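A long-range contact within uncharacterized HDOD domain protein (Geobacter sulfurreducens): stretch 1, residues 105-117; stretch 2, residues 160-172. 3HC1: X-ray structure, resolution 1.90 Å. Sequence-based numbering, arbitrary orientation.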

# COMPACT_ATOMS: atom_id res chain seq x y z
N ASP A 105 -8.34 -3.39 -10.01
CA ASP A 105 -9.61 -2.82 -10.50
C ASP A 105 -10.07 -1.60 -9.71
O ASP A 105 -10.64 -0.68 -10.27
CB ASP A 105 -10.74 -3.87 -10.51
CG ASP A 105 -10.49 -4.95 -11.52
OD1 ASP A 105 -9.92 -4.65 -12.58
OD2 ASP A 105 -10.85 -6.11 -11.24
N LEU A 106 -9.83 -1.58 -8.41
CA LEU A 106 -10.07 -0.40 -7.60
C LEU A 106 -9.33 0.85 -8.10
O LEU A 106 -9.88 1.93 -8.09
CB LEU A 106 -9.71 -0.66 -6.15
CG LEU A 106 -9.86 0.59 -5.23
CD1 LEU A 106 -11.37 0.93 -5.01
CD2 LEU A 106 -9.18 0.32 -3.92
N PHE A 107 -8.09 0.67 -8.52
CA PHE A 107 -7.25 1.77 -8.96
C PHE A 107 -7.54 2.18 -10.44
O PHE A 107 -7.21 3.27 -10.87
CB PHE A 107 -5.76 1.39 -8.80
CG PHE A 107 -5.27 1.37 -7.39
CD1 PHE A 107 -5.56 0.30 -6.56
CD2 PHE A 107 -4.54 2.43 -6.87
CE1 PHE A 107 -5.10 0.25 -5.29
CE2 PHE A 107 -4.05 2.38 -5.61
CZ PHE A 107 -4.34 1.29 -4.79
N LYS A 108 -8.14 1.27 -11.22
CA LYS A 108 -8.48 1.51 -12.61
C LYS A 108 -9.85 2.10 -12.81
O LYS A 108 -10.09 2.75 -13.80
CB LYS A 108 -8.54 0.21 -13.42
CG LYS A 108 -7.30 -0.29 -13.99
CD LYS A 108 -7.62 -1.23 -15.23
CE LYS A 108 -8.37 -2.54 -14.82
NZ LYS A 108 -9.83 -2.64 -15.23
N THR A 109 -10.78 1.78 -11.90
CA THR A 109 -12.21 2.03 -12.15
C THR A 109 -12.60 3.45 -11.70
O THR A 109 -13.20 3.69 -10.66
CB THR A 109 -13.04 0.90 -11.51
OG1 THR A 109 -12.60 -0.33 -12.09
CG2 THR A 109 -14.55 1.07 -11.77
N GLY A 110 -12.25 4.42 -12.54
CA GLY A 110 -12.54 5.82 -12.28
C GLY A 110 -11.62 6.72 -13.08
O GLY A 110 -10.68 6.26 -13.74
N LYS A 111 -11.86 8.00 -12.94
CA LYS A 111 -10.94 9.00 -13.37
C LYS A 111 -11.00 10.17 -12.40
O LYS A 111 -12.03 10.42 -11.75
CB LYS A 111 -11.34 9.44 -14.82
CG LYS A 111 -12.38 10.55 -14.96
CD LYS A 111 -13.76 10.16 -14.48
CE LYS A 111 -14.80 11.20 -14.86
NZ LYS A 111 -16.11 11.08 -14.16
N GLY A 112 -9.91 10.90 -12.32
CA GLY A 112 -9.86 12.14 -11.59
C GLY A 112 -8.66 13.02 -11.95
O GLY A 112 -7.96 12.75 -12.93
N PRO A 113 -8.44 14.11 -11.16
CA PRO A 113 -7.35 15.06 -11.40
C PRO A 113 -5.95 14.47 -11.30
O PRO A 113 -5.07 14.90 -12.01
CB PRO A 113 -7.61 16.20 -10.42
CG PRO A 113 -8.62 15.75 -9.50
CD PRO A 113 -9.31 14.55 -10.05
N LEU A 114 -5.76 13.41 -10.52
CA LEU A 114 -4.51 12.65 -10.59
C LEU A 114 -4.69 11.40 -11.48
O LEU A 114 -5.74 10.73 -11.46
CB LEU A 114 -4.14 12.17 -9.19
CG LEU A 114 -2.98 12.88 -8.50
CD1 LEU A 114 -3.21 14.39 -8.50
CD2 LEU A 114 -2.86 12.33 -7.07
N ASN A 115 -3.65 11.08 -12.23
CA ASN A 115 -3.71 10.00 -13.19
C ASN A 115 -3.82 8.70 -12.44
O ASN A 115 -3.22 8.54 -11.38
CB ASN A 115 -2.49 10.01 -14.12
CG ASN A 115 -2.46 11.24 -15.07
OD1 ASN A 115 -3.43 11.90 -15.28
ND2 ASN A 115 -1.30 11.51 -15.64
N ARG A 116 -4.61 7.77 -12.96
CA ARG A 116 -4.75 6.45 -12.37
C ARG A 116 -3.41 5.81 -12.05
O ARG A 116 -3.21 5.25 -10.95
CB ARG A 116 -5.51 5.52 -13.31
CG ARG A 116 -6.95 5.89 -13.46
CD ARG A 116 -7.60 5.03 -14.53
NE ARG A 116 -7.35 5.51 -15.88
CZ ARG A 116 -8.12 6.35 -16.58
NH1 ARG A 116 -9.22 6.92 -16.08
NH2 ARG A 116 -7.75 6.64 -17.82
N SER A 117 -2.51 5.89 -13.01
CA SER A 117 -1.20 5.25 -12.91
C SER A 117 -0.34 5.82 -11.80
O SER A 117 0.51 5.13 -11.29
CB SER A 117 -0.42 5.43 -14.21
OG SER A 117 -0.19 6.80 -14.43
N ASN A 160 -9.89 11.05 -5.18
CA ASN A 160 -9.52 11.29 -6.60
C ASN A 160 -10.67 10.89 -7.53
O ASN A 160 -11.02 11.64 -8.43
CB ASN A 160 -8.23 10.55 -6.98
CG ASN A 160 -7.74 10.90 -8.40
OD1 ASN A 160 -7.74 12.08 -8.82
ND2 ASN A 160 -7.32 9.89 -9.12
N PHE A 161 -11.26 9.73 -7.28
CA PHE A 161 -12.27 9.17 -8.19
C PHE A 161 -13.68 9.63 -7.81
O PHE A 161 -14.56 9.71 -8.68
CB PHE A 161 -12.24 7.64 -8.19
CG PHE A 161 -11.10 7.01 -8.96
CD1 PHE A 161 -10.35 7.72 -9.91
CD2 PHE A 161 -10.84 5.65 -8.76
CE1 PHE A 161 -9.36 7.11 -10.62
CE2 PHE A 161 -9.83 5.02 -9.49
CZ PHE A 161 -9.10 5.76 -10.41
N PHE A 162 -13.91 9.90 -6.52
CA PHE A 162 -15.28 10.08 -6.04
C PHE A 162 -15.60 11.46 -5.59
O PHE A 162 -16.77 11.79 -5.47
CB PHE A 162 -15.62 9.04 -4.98
CG PHE A 162 -15.66 7.67 -5.52
CD1 PHE A 162 -16.84 7.15 -6.05
CD2 PHE A 162 -14.51 6.92 -5.59
CE1 PHE A 162 -16.87 5.88 -6.59
CE2 PHE A 162 -14.53 5.64 -6.15
CZ PHE A 162 -15.72 5.12 -6.65
N ARG A 163 -14.59 12.25 -5.28
CA ARG A 163 -14.75 13.66 -4.96
C ARG A 163 -13.73 14.44 -5.80
O ARG A 163 -13.08 15.33 -5.29
CB ARG A 163 -14.52 13.93 -3.46
CG ARG A 163 -15.47 13.20 -2.52
CD ARG A 163 -16.90 13.60 -2.72
NE ARG A 163 -17.16 14.99 -2.39
CZ ARG A 163 -17.73 15.42 -1.26
NH1 ARG A 163 -18.11 14.58 -0.29
NH2 ARG A 163 -17.93 16.73 -1.10
N GLY A 164 -13.61 14.10 -7.08
CA GLY A 164 -12.57 14.67 -7.94
C GLY A 164 -12.67 16.17 -8.10
O GLY A 164 -11.66 16.91 -8.00
N LYS A 165 -13.90 16.62 -8.33
CA LYS A 165 -14.19 18.05 -8.50
C LYS A 165 -13.52 18.81 -7.37
O LYS A 165 -12.82 19.79 -7.63
CB LYS A 165 -15.71 18.28 -8.58
CG LYS A 165 -16.16 19.65 -9.04
CD LYS A 165 -17.65 19.66 -9.47
CE LYS A 165 -18.59 18.82 -8.58
NZ LYS A 165 -20.02 19.18 -8.84
N GLU A 166 -13.65 18.29 -6.15
CA GLU A 166 -13.05 18.85 -4.95
C GLU A 166 -11.54 18.62 -4.87
O GLU A 166 -10.79 19.54 -4.57
CB GLU A 166 -13.69 18.22 -3.69
CG GLU A 166 -15.20 18.54 -3.42
CD GLU A 166 -16.21 17.82 -4.35
OE1 GLU A 166 -15.94 16.72 -4.85
OE2 GLU A 166 -17.31 18.36 -4.57
N PHE A 167 -11.08 17.38 -5.11
CA PHE A 167 -9.64 17.03 -5.11
C PHE A 167 -8.86 17.91 -6.10
O PHE A 167 -7.67 18.18 -5.90
CB PHE A 167 -9.48 15.58 -5.54
CG PHE A 167 -8.13 14.93 -5.18
CD1 PHE A 167 -7.63 14.97 -3.88
CD2 PHE A 167 -7.48 14.14 -6.11
CE1 PHE A 167 -6.45 14.30 -3.53
CE2 PHE A 167 -6.30 13.47 -5.79
CZ PHE A 167 -5.77 13.54 -4.49
N SER A 168 -9.52 18.30 -7.20
CA SER A 168 -8.92 19.26 -8.16
C SER A 168 -8.28 20.42 -7.45
O SER A 168 -7.22 20.85 -7.85
CB SER A 168 -9.96 19.84 -9.13
OG SER A 168 -10.44 18.81 -9.96
N GLN A 169 -8.96 20.92 -6.42
CA GLN A 169 -8.48 22.04 -5.62
C GLN A 169 -7.31 21.69 -4.71
O GLN A 169 -6.44 22.54 -4.41
CB GLN A 169 -9.64 22.62 -4.77
N VAL A 170 -7.31 20.46 -4.19
CA VAL A 170 -6.18 19.99 -3.41
C VAL A 170 -4.95 20.02 -4.34
O VAL A 170 -3.90 20.52 -3.95
CB VAL A 170 -6.40 18.55 -2.81
CG1 VAL A 170 -5.10 18.01 -2.27
CG2 VAL A 170 -7.53 18.57 -1.74
N VAL A 171 -5.09 19.50 -5.56
CA VAL A 171 -3.97 19.40 -6.50
C VAL A 171 -3.36 20.75 -6.84
O VAL A 171 -2.13 20.86 -6.92
CB VAL A 171 -4.36 18.79 -7.83
CG1 VAL A 171 -3.28 19.16 -8.91
CG2 VAL A 171 -4.50 17.30 -7.71
N THR A 172 -4.22 21.75 -7.03
CA THR A 172 -3.78 23.06 -7.49
C THR A 172 -3.21 23.84 -6.30
O THR A 172 -2.22 24.54 -6.45
CB THR A 172 -4.91 23.84 -8.30
OG1 THR A 172 -5.92 24.29 -7.41
CG2 THR A 172 -5.56 22.93 -9.38
O HOH W 1 -14.35 8.23 -11.19
O HOH W 2 -13.23 12.27 -10.42
O HOH W 3 -16.14 11.18 -10.93

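How does F161 hold the loop that follows the first helix? F161 has more of its surface covered by the other stretch than any other residue, and one face of its ring meets G110. G110 CA sits 3.6 Å from the centroid of the F161 ring, almost on the ring normal, a CH-pi contact. Such closeness needs glycine: a CB would fall 2.4 Å from F161 CG. At the ring edge, F107 O approaches F161 CZ to 3.2 Å, where polarized ring hydrogens suit a carbonyl oxygen, and R116 CG packs 3.7 Å from F161 CZ.

What fixes the backbone beside it? N160 uses both ends of its amide on one residue: L114 N donates to N160 OD1 (2.9 Å), and N160 ND2 donates to L114 O (2.9 Å). The side chain thus satisfies loop polar groups as a neighbouring strand might. Alongside, G112 CA lies 3.4 Å from N160 O, a CA-H...O contact that leaves no space for a CB.

Where does P113 go? It lies against the helix that begins at G164, P113 CG standing 3.6 Å from G164 O and 3.9 Å from F167 CD2. L114 extends the apolar part of this contact, with L114 CD1 3.3 Å from V171 CG2 and L114 CD2 3.8 Å from F167 CE2, at the ring edge.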